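Local coordinates for acetylacetone-cleaving enzyme (Acinetobacter johnsonii, PDB 3BAL), which cleaves acetylacetone with one molecule of oxygen into methylglyoxal and acetate, as an iron-dependent homotetrameric dioxygenase of the cupin superfamily, at residues 22-27 against 33-38; 38-43 against 136-141. All coordinates share one frame; numbering follows the deposited sequence.

Both contacts use strand 34-41 of the cupin beta-sandwich, and they follow one another along it. Contact 1 lies at the start of the strand and joins it to strand 22-23, the outermost strand of its sheet within this chain. It is partly buried and combines backbone hydrogen bonds with an aromatic pair. Contact 2 lies at the far end, where the strand runs into a turn and meets the start of helix 138-148. It is fully buried, smaller, and made by side chains, with three neighbouring subunits close by. The two segments on the strand meet at Leu38, and the contacts touch where Trp35 CH2 lies 3.5 Å from Ala141 O.

Contact 1: 22-27 against 33-38; sequences VPFPEA and ITWQLL
Trp35, Phe24 and Val22 carry this contact, an antiparallel strand pair at the edge of a sheet, within this chain, in the cupin jelly roll. Val22 and Trp35 form a hydrogen-bonded pair. Val22 N donates to Trp35 O at 3.0 Å, and Trp35 N donates to Val22 O at 2.8 Å. One residue further on, Pro23 faces Thr34 as a non-hydrogen-bonded pair. Just beyond the strand pair, Phe24 N donates to Ile33 O at 2.9 Å.

The side chains of Val22 and Trp35 lie on the same face of the sheet. Val22 CG2 reaches the pyrrole side of the indole, 3.8 Å from Trp35 CD1. Phe24 has CG anti to its own N (chi1 -170°), which carries its ring up to the indole. The pair is T-shaped: the Phe24 edge points at the face of the Trp35 five-membered ring, with planes at 88°. Phe24 CD1 stands over that face, 3.7 Å from Trp35 CD1. Phe24 also meets Phe59 edge-to-face, and Trp35 packs on Ala49 and Phe51 of strand 46-53. The zinc ion at the His62, His64 and His104 site is about 10 Å from the Phe24 side chain. A water in the plane of the indole links the two segments, accepting from Trp35 NE1 at 3.0 Å and donating to Pro23 O at 3.0 Å.

Contact 2: 38-43 against 136-141; sequences LHSSPE and IGWAEA
This is a buried side-chain contact between the last part of strand 34-41, with Pro42 after it, and the first turn of helix 138-148. Pro42 lies over one face of the Trp138 indole. Its CB sits 3.8 Å from the centroid of the six-membered ring and 20° off the ring normal, a CH-pi contact. Pro42 CB also comes within 3.6 Å of Trp138 CZ2. Ala139 CB covers the opposite face of the same ring, so the indole is held between the helix and the proline. Trp138 CG sits between the backbone N and the carbonyl carbon (chi1 70°), which sets the indole with one face against Pro42. Ser40 points toward Trp138 as well.

The helix follows the beta-strands of the cupin fold, and Gly137 is its N-cap residue. Gly137 N donates to Glu140 OE1 at 2.8 Å, a side-chain bond back to the start of the helix. The first helical backbone bond runs from Ala141 N to Gly137 O at 2.9 Å. Leu38 and His39 both face Thr48 in a classic beta bulge. In the tetramer, Ser40 O accepts from Lys6 of the second subunit, and Trp138 NE1 is hydrogen-bonded to Ser100 OG of the fourth subunit.

Contact 1: 22-27 against 33-38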
loop_
_atom_site.group_PDB
_atom_site.type_symbol
_atom_site.label_atom_id
_atom_site.label_comp_id
_atom_site.label_asym_id
_atom_site.label_seq_id
_atom_site.Cartn_x
_atom_site.Cartn_y
_atom_site.Cartn_z
ATOM N N VAL A 22 -12.291 25.336 1.743
ATOM C CA VAL A 22 -11.713 26.318 2.662
ATOM C C VAL A 22 -10.343 26.753 2.139
ATOM O O VAL A 22 -9.728 26.053 1.332
ATOM C CB VAL A 22 -11.523 25.737 4.097
ATOM C CG1 VAL A 22 -12.859 25.338 4.683
ATOM C CG2 VAL A 22 -10.564 24.549 4.071
ATOM N N PRO A 23 -9.850 27.920 2.590
ATOM C CA PRO A 23 -8.541 28.402 2.137
ATOM C C PRO A 23 -7.422 27.431 2.532
ATOM O O PRO A 23 -7.390 26.936 3.660
ATOM C CB PRO A 23 -8.405 29.753 2.844
ATOM C CG PRO A 23 -9.829 30.213 2.985
ATOM C CD PRO A 23 -10.528 28.939 3.413
ATOM N N PHE A 24 -6.522 27.155 1.592
ATOM C CA PHE A 24 -5.383 26.268 1.820
ATOM C C PHE A 24 -4.354 27.131 2.562
ATOM O O PHE A 24 -4.191 28.306 2.235
ATOM C CB PHE A 24 -4.822 25.801 0.475
ATOM C CG PHE A 24 -3.804 24.703 0.585
ATOM C CD1 PHE A 24 -4.192 23.412 0.924
ATOM C CD2 PHE A 24 -2.455 24.959 0.355
ATOM C CE1 PHE A 24 -3.253 22.388 1.035
ATOM C CE2 PHE A 24 -1.510 23.943 0.462
ATOM C CZ PHE A 24 -1.911 22.654 0.802
ATOM N N PRO A 25 -3.643 26.566 3.559
ATOM C CA PRO A 25 -2.654 27.359 4.306
ATOM C C PRO A 25 -1.689 28.205 3.474
ATOM O O PRO A 25 -1.042 27.712 2.548
ATOM C CB PRO A 25 -1.951 26.313 5.180
ATOM C CG PRO A 25 -2.191 25.024 4.466
ATOM C CD PRO A 25 -3.600 25.153 3.974
ATOM N N GLU A 26 -1.609 29.489 3.819
ATOM C CA GLU A 26 -0.750 30.438 3.123
ATOM C C GLU A 26 0.724 30.111 3.241
ATOM O O GLU A 26 1.531 30.536 2.413
ATOM C CB GLU A 26 -0.985 31.859 3.640
ATOM C CG GLU A 26 -2.260 32.507 3.135
ATOM C CD GLU A 26 -2.265 34.010 3.351
ATOM O OE1 GLU A 26 -2.135 34.447 4.518
ATOM O OE2 GLU A 26 -2.397 34.759 2.356
ATOM N N ALA A 27 1.086 29.362 4.272
ATOM C CA ALA A 27 2.481 29.004 4.457
ATOM C C ALA A 27 2.976 28.078 3.338
ATOM O O ALA A 27 4.147 28.132 2.959
ATOM C CB ALA A 27 2.668 28.340 5.820
ATOM N N ILE A 33 -5.710 29.532 -3.274
ATOM C CA ILE A 33 -6.064 28.118 -3.412
ATOM C C ILE A 33 -7.012 27.670 -2.299
ATOM O O ILE A 33 -6.804 27.990 -1.130
ATOM C CB ILE A 33 -4.796 27.208 -3.397
ATOM C CG1 ILE A 33 -3.944 27.473 -4.640
ATOM C CG2 ILE A 33 -5.198 25.735 -3.352
ATOM C CD1 ILE A 33 -2.718 26.588 -4.744
ATOM N N THR A 34 -8.067 26.951 -2.668
ATOM C CA THR A 34 -9.018 26.440 -1.685
ATOM C C THR A 34 -9.061 24.920 -1.836
ATOM O O THR A 34 -8.743 24.390 -2.905
ATOM C CB THR A 34 -10.438 27.060 -1.875
ATOM O OG1 THR A 34 -10.850 26.945 -3.244
ATOM C CG2 THR A 34 -10.434 28.531 -1.464
ATOM N N TRP A 35 -9.423 24.209 -0.776
ATOM C CA TRP A 35 -9.441 22.754 -0.868
ATOM C C TRP A 35 -10.449 22.093 0.049
ATOM O O TRP A 35 -11.174 22.762 0.788
ATOM C CB TRP A 35 -8.045 22.185 -0.552
ATOM C CG TRP A 35 -7.685 22.221 0.929
ATOM C CD1 TRP A 35 -7.773 23.297 1.767
ATOM C CD2 TRP A 35 -7.208 21.131 1.734
ATOM N NE1 TRP A 35 -7.387 22.946 3.040
ATOM C CE2 TRP A 35 -7.038 21.623 3.049
ATOM C CE3 TRP A 35 -6.909 19.785 1.474
ATOM C CZ2 TRP A 35 -6.584 20.816 4.101
ATOM C CZ3 TRP A 35 -6.456 18.985 2.522
ATOM C CH2 TRP A 35 -6.301 19.504 3.817
ATOM N N GLN A 36 -10.473 20.763 -0.029
ATOM C CA GLN A 36 -11.331 19.907 0.782
ATOM C C GLN A 36 -10.647 18.558 0.995
ATOM O O GLN A 36 -10.235 17.914 0.029
ATOM C CB GLN A 36 -12.677 19.621 0.099
ATOM C CG GLN A 36 -13.747 20.687 0.260
ATOM C CD GLN A 36 -15.122 20.178 -0.145
ATOM O OE1 GLN A 36 -15.603 19.167 0.388
ATOM N NE2 GLN A 36 -15.764 20.872 -1.085
ATOM N N LEU A 37 -10.518 18.146 2.256
ATOM C CA LEU A 37 -9.951 16.850 2.582
ATOM C C LEU A 37 -11.142 15.896 2.437
ATOM O O LEU A 37 -12.207 16.138 3.020
ATOM C CB LEU A 37 -9.422 16.831 4.019
ATOM C CG LEU A 37 -8.800 15.502 4.484
ATOM C CD1 LEU A 37 -7.579 15.155 3.630
ATOM C CD2 LEU A 37 -8.404 15.618 5.951
ATOM N N LEU A 38 -10.966 14.828 1.654
ATOM C CA LEU A 38 -12.035 13.866 1.395
ATOM C C LEU A 38 -11.948 12.552 2.164
ATOM O O LEU A 38 -12.974 11.955 2.499
ATOM C CB LEU A 38 -12.082 13.553 -0.105
ATOM C CG LEU A 38 -12.337 14.743 -1.033
ATOM C CD1 LEU A 38 -12.142 14.321 -2.474
ATOM C CD2 LEU A 38 -13.748 15.277 -0.813
HETATM O O HOH W 1 -6.873 24.619 5.494
#

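Contact 2: 38-43 against 136-141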
loop_
_atom_site.group_PDB
_atom_site.type_symbol
_atom_site.label_atom_id
_atom_site.label_comp_id
_atom_site.label_asym_id
_atom_site.label_seq_id
_atom_site.Cartn_x
_atom_site.Cartn_y
_atom_site.Cartn_z
ATOM N N LEU A 38 -10.966 14.828 1.654
ATOM C CA LEU A 38 -12.035 13.866 1.395
ATOM C C LEU A 38 -11.948 12.552 2.164
ATOM O O LEU A 38 -12.974 11.955 2.499
ATOM C CB LEU A 38 -12.082 13.553 -0.105
ATOM C CG LEU A 38 -12.337 14.743 -1.033
ATOM C CD1 LEU A 38 -12.142 14.321 -2.474
ATOM C CD2 LEU A 38 -13.748 15.277 -0.813
ATOM N N HIS A 39 -10.727 12.094 2.433
ATOM C CA HIS A 39 -10.536 10.833 3.145
ATOM C C HIS A 39 -9.128 10.644 3.698
ATOM O O HIS A 39 -8.139 11.111 3.124
ATOM C CB HIS A 39 -10.882 9.660 2.218
ATOM C CG HIS A 39 -10.565 8.312 2.791
ATOM N ND1 HIS A 39 -9.368 7.668 2.566
ATOM C CD2 HIS A 39 -11.297 7.481 3.570
ATOM C CE1 HIS A 39 -9.376 6.499 3.177
ATOM N NE2 HIS A 39 -10.535 6.360 3.795
ATOM N N SER A 40 -9.057 9.940 4.821
ATOM C CA SER A 40 -7.792 9.649 5.473
ATOM C C SER A 40 -7.765 8.168 5.868
ATOM O O SER A 40 -8.731 7.655 6.423
ATOM C CB SER A 40 -7.644 10.547 6.708
ATOM O OG SER A 40 -6.510 10.193 7.466
ATOM N N SER A 41 -6.679 7.479 5.536
ATOM C CA SER A 41 -6.514 6.074 5.897
ATOM C C SER A 41 -5.346 6.031 6.892
ATOM O O SER A 41 -4.177 5.954 6.495
ATOM C CB SER A 41 -6.197 5.231 4.658
ATOM O OG SER A 41 -7.373 4.684 4.082
ATOM N N PRO A 42 -5.652 6.087 8.204
ATOM C CA PRO A 42 -4.623 6.068 9.252
ATOM C C PRO A 42 -3.780 4.804 9.343
ATOM O O PRO A 42 -2.647 4.837 9.830
ATOM C CB PRO A 42 -5.426 6.338 10.524
ATOM C CG PRO A 42 -6.738 5.676 10.226
ATOM C CD PRO A 42 -7.006 6.093 8.794
ATOM N N GLU A 43 -4.331 3.694 8.874
ATOM C CA GLU A 43 -3.624 2.419 8.907
ATOM C C GLU A 43 -2.650 2.329 7.731
ATOM O O GLU A 43 -1.496 1.929 7.891
ATOM C CB GLU A 43 -4.641 1.284 8.837
ATOM C CG GLU A 43 -4.087 -0.103 9.051
ATOM C CD GLU A 43 -5.190 -1.147 9.024
ATOM O OE1 GLU A 43 -5.663 -1.504 7.918
ATOM O OE2 GLU A 43 -5.602 -1.593 10.121
ATOM N N ILE A 136 4.019 16.803 5.794
ATOM C CA ILE A 136 2.557 16.774 5.810
ATOM C C ILE A 136 1.909 15.469 5.329
ATOM O O ILE A 136 1.827 15.204 4.126
ATOM C CB ILE A 136 1.999 17.972 4.986
ATOM C CG1 ILE A 136 2.632 19.290 5.488
ATOM C CG2 ILE A 136 0.480 18.023 5.077
ATOM C CD1 ILE A 136 2.353 19.639 6.947
ATOM N N GLY A 137 1.455 14.666 6.292
ATOM C CA GLY A 137 0.796 13.402 5.995
ATOM C C GLY A 137 -0.692 13.497 6.302
ATOM O O GLY A 137 -1.198 14.602 6.531
ATOM N N TRP A 138 -1.398 12.365 6.323
ATOM C CA TRP A 138 -2.844 12.370 6.594
ATOM C C TRP A 138 -3.180 13.077 7.911
ATOM O O TRP A 138 -4.152 13.830 7.988
ATOM C CB TRP A 138 -3.416 10.928 6.608
ATOM C CG TRP A 138 -2.988 10.083 7.786
ATOM C CD1 TRP A 138 -1.894 9.266 7.861
ATOM C CD2 TRP A 138 -3.591 10.065 9.088
ATOM N NE1 TRP A 138 -1.772 8.749 9.132
ATOM C CE2 TRP A 138 -2.798 9.224 9.905
ATOM C CE3 TRP A 138 -4.719 10.684 9.647
ATOM C CZ2 TRP A 138 -3.099 8.988 11.253
ATOM C CZ3 TRP A 138 -5.018 10.452 10.987
ATOM C CH2 TRP A 138 -4.209 9.611 11.775
ATOM N N ALA A 139 -2.371 12.845 8.940
ATOM C CA ALA A 139 -2.607 13.453 10.242
ATOM C C ALA A 139 -2.494 14.982 10.205
ATOM O O ALA A 139 -3.358 15.684 10.732
ATOM C CB ALA A 139 -1.626 12.872 11.275
ATOM N N GLU A 140 -1.430 15.491 9.592
ATOM C CA GLU A 140 -1.217 16.925 9.492
ATOM C C GLU A 140 -2.257 17.590 8.586
ATOM O O GLU A 140 -2.685 18.722 8.844
ATOM C CB GLU A 140 0.192 17.219 8.969
ATOM C CG GLU A 140 1.331 16.817 9.910
ATOM C CD GLU A 140 1.527 15.312 10.023
ATOM O OE1 GLU A 140 1.186 14.584 9.068
ATOM O OE2 GLU A 140 2.044 14.853 11.064
ATOM N N ALA A 141 -2.659 16.893 7.523
ATOM C CA ALA A 141 -3.664 17.413 6.593
ATOM C C ALA A 141 -5.033 17.481 7.276
ATOM O O ALA A 141 -5.778 18.449 7.102
ATOM C CB ALA A 141 -3.737 16.527 5.347
#